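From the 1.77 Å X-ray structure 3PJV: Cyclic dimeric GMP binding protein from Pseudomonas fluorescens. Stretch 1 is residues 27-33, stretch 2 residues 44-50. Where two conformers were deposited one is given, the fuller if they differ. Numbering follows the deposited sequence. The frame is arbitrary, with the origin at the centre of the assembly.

Stretch 1, residues 27-33: ALALSLT
Stretch 2, residues 44-50: LLVSSIF

Two helical segments of one chain pack nearly antiparallel: the axes of helix 27-32 and helix 44-50 run at 153° between N-to-C directions and approach to 10.2 Å. Both helices begin earlier in the chain, and phi/psi stay near -65/-42 through most of both stretches. The register is set by Leu32 CA to Leu45 CA at 7.1 Å and Leu28 CA to Val46 CA at 7.3 Å. No hydrogen bond crosses the contact, which buries 256 Å², both sides summed, mostly through apolar side chains, with two methyls also resting against backbone carbonyl oxygens. Leu44 opens stretch 2 out of reach of stretch 1, its chi1 off-well at -95° and chi2 t; its O accepts from Ser48 N at 3.0 Å. Leu45 (m, t) points toward stretch 1 and meets three residues. Its CD1 lies 3.6 Å from Ser31 O, its CB 3.9 Å from Leu32 CD2, and its carbonyl O 3.8 Å from Leu28 CD1. Leu32 (m, t) leaves its backbone sideways, yet its side-chain end comes nearer and so reaches Leu45. Ser31 (m) points toward stretch 2 but turns its hydroxyl back to its own helix, OG donating to Ala27 O at 2.9 Å; Ser31 N donates to the same oxygen, also at 2.9 Å. Val46 (chi1 t) is directed sideways and touches Leu28 through CG2 to CD2 at 4.2 Å, while its O accepts from Phe50 N at 3.0 Å. Leu28 (t, p) points toward stretch 2; its CD1 lies near Leu45, Val46 and Ile49, and its CD2 packs on Val46 as well. Ser47 (m) and Ser48 (t) make no contact across the interface. Ile49 (m, m), one turn after Leu45, points toward stretch 1 and sets CG1 4.4 Å from Leu28 CD1. Phe50 (chi1 t, chi2 -102°) starts sideways, but its ring leads away.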

# COMPACT_ATOMS: atom_id res chain seq x y z
N ALA A 27 1.54 11.69 7.68
CA ALA A 27 2.04 12.22 6.41
C ALA A 27 1.05 13.20 5.79
O ALA A 27 1.45 14.23 5.23
CB ALA A 27 2.35 11.08 5.44
N LEU A 28 -0.24 12.88 5.87
CA LEU A 28 -1.26 13.70 5.24
C LEU A 28 -1.40 15.02 5.99
O LEU A 28 -1.48 16.09 5.38
CB LEU A 28 -2.60 12.95 5.15
CG LEU A 28 -3.82 13.63 4.52
CD1 LEU A 28 -3.46 14.26 3.18
CD2 LEU A 28 -4.99 12.64 4.35
N ALA A 29 -1.38 14.95 7.33
CA ALA A 29 -1.45 16.17 8.13
C ALA A 29 -0.31 17.10 7.73
O ALA A 29 -0.51 18.30 7.59
CB ALA A 29 -1.39 15.86 9.63
N LEU A 30 0.88 16.54 7.56
CA LEU A 30 2.05 17.32 7.16
C LEU A 30 1.81 17.94 5.78
O LEU A 30 2.05 19.13 5.57
CB LEU A 30 3.29 16.43 7.14
CG LEU A 30 4.68 17.00 7.44
CD1 LEU A 30 5.74 16.24 6.64
CD2 LEU A 30 4.77 18.50 7.21
N SER A 31 1.35 17.13 4.85
CA SER A 31 1.10 17.60 3.49
C SER A 31 0.10 18.75 3.46
O SER A 31 0.24 19.68 2.68
CB SER A 31 0.62 16.44 2.61
OG SER A 31 1.59 15.41 2.58
N LEU A 32 -0.90 18.68 4.34
CA LEU A 32 -1.99 19.64 4.35
C LEU A 32 -1.62 20.95 5.02
O LEU A 32 -2.27 21.96 4.80
CB LEU A 32 -3.21 19.07 5.09
CG LEU A 32 -3.99 17.96 4.37
CD1 LEU A 32 -5.11 17.45 5.27
CD2 LEU A 32 -4.54 18.48 3.06
N THR A 33 -0.60 20.93 5.86
CA THR A 33 -0.30 22.10 6.68
C THR A 33 -0.09 23.41 5.90
O THR A 33 -0.68 24.43 6.25
CB THR A 33 0.86 21.82 7.67
OG1 THR A 33 0.44 20.81 8.59
CG2 THR A 33 1.23 23.10 8.44
N LEU A 44 -7.52 17.72 -3.22
CA LEU A 44 -6.55 17.05 -4.08
C LEU A 44 -5.60 16.16 -3.30
O LEU A 44 -5.33 15.02 -3.68
CB LEU A 44 -5.73 18.06 -4.88
CG LEU A 44 -6.23 18.38 -6.28
CD1 LEU A 44 -5.07 18.87 -7.13
CD2 LEU A 44 -6.85 17.15 -6.90
N LEU A 45 -5.08 16.70 -2.21
CA LEU A 45 -4.11 15.98 -1.39
C LEU A 45 -4.72 14.77 -0.70
O LEU A 45 -4.07 13.73 -0.57
CB LEU A 45 -3.49 16.92 -0.35
CG LEU A 45 -2.50 17.90 -0.98
CD1 LEU A 45 -2.10 18.97 0.03
CD2 LEU A 45 -1.27 17.15 -1.50
N VAL A 46 -5.97 14.89 -0.27
CA VAL A 46 -6.65 13.75 0.34
C VAL A 46 -6.97 12.68 -0.72
O VAL A 46 -6.77 11.49 -0.48
CB VAL A 46 -7.94 14.16 1.06
CG1 VAL A 46 -8.70 12.92 1.56
CG2 VAL A 46 -7.62 15.10 2.22
N SER A 47 -7.44 13.11 -1.88
CA SER A 47 -7.75 12.17 -2.97
C SER A 47 -6.53 11.38 -3.40
O SER A 47 -6.61 10.17 -3.66
CB SER A 47 -8.34 12.91 -4.17
OG SER A 47 -9.66 13.31 -3.91
N SER A 48 -5.40 12.07 -3.51
CA SER A 48 -4.13 11.46 -3.87
C SER A 48 -3.89 10.21 -3.05
O SER A 48 -3.72 9.11 -3.59
CB SER A 48 -2.99 12.47 -3.67
OG SER A 48 -1.72 11.91 -3.96
N ILE A 49 -3.88 10.37 -1.73
CA ILE A 49 -3.65 9.26 -0.81
C ILE A 49 -4.76 8.20 -0.87
O ILE A 49 -4.49 7.01 -0.85
CB ILE A 49 -3.48 9.79 0.64
CG1 ILE A 49 -2.38 10.85 0.67
CG2 ILE A 49 -3.20 8.64 1.62
CD1 ILE A 49 -1.05 10.36 0.12
N PHE A 50 -6.01 8.64 -0.94
CA PHE A 50 -7.13 7.70 -0.87
C PHE A 50 -7.25 6.86 -2.14
O PHE A 50 -7.73 5.73 -2.10
CB PHE A 50 -8.44 8.43 -0.65
CG PHE A 50 -9.62 7.52 -0.48
CD1 PHE A 50 -10.50 7.32 -1.53
CD2 PHE A 50 -9.84 6.86 0.72
CE1 PHE A 50 -11.58 6.48 -1.39
CE2 PHE A 50 -10.93 6.02 0.86
CZ PHE A 50 -11.80 5.83 -0.19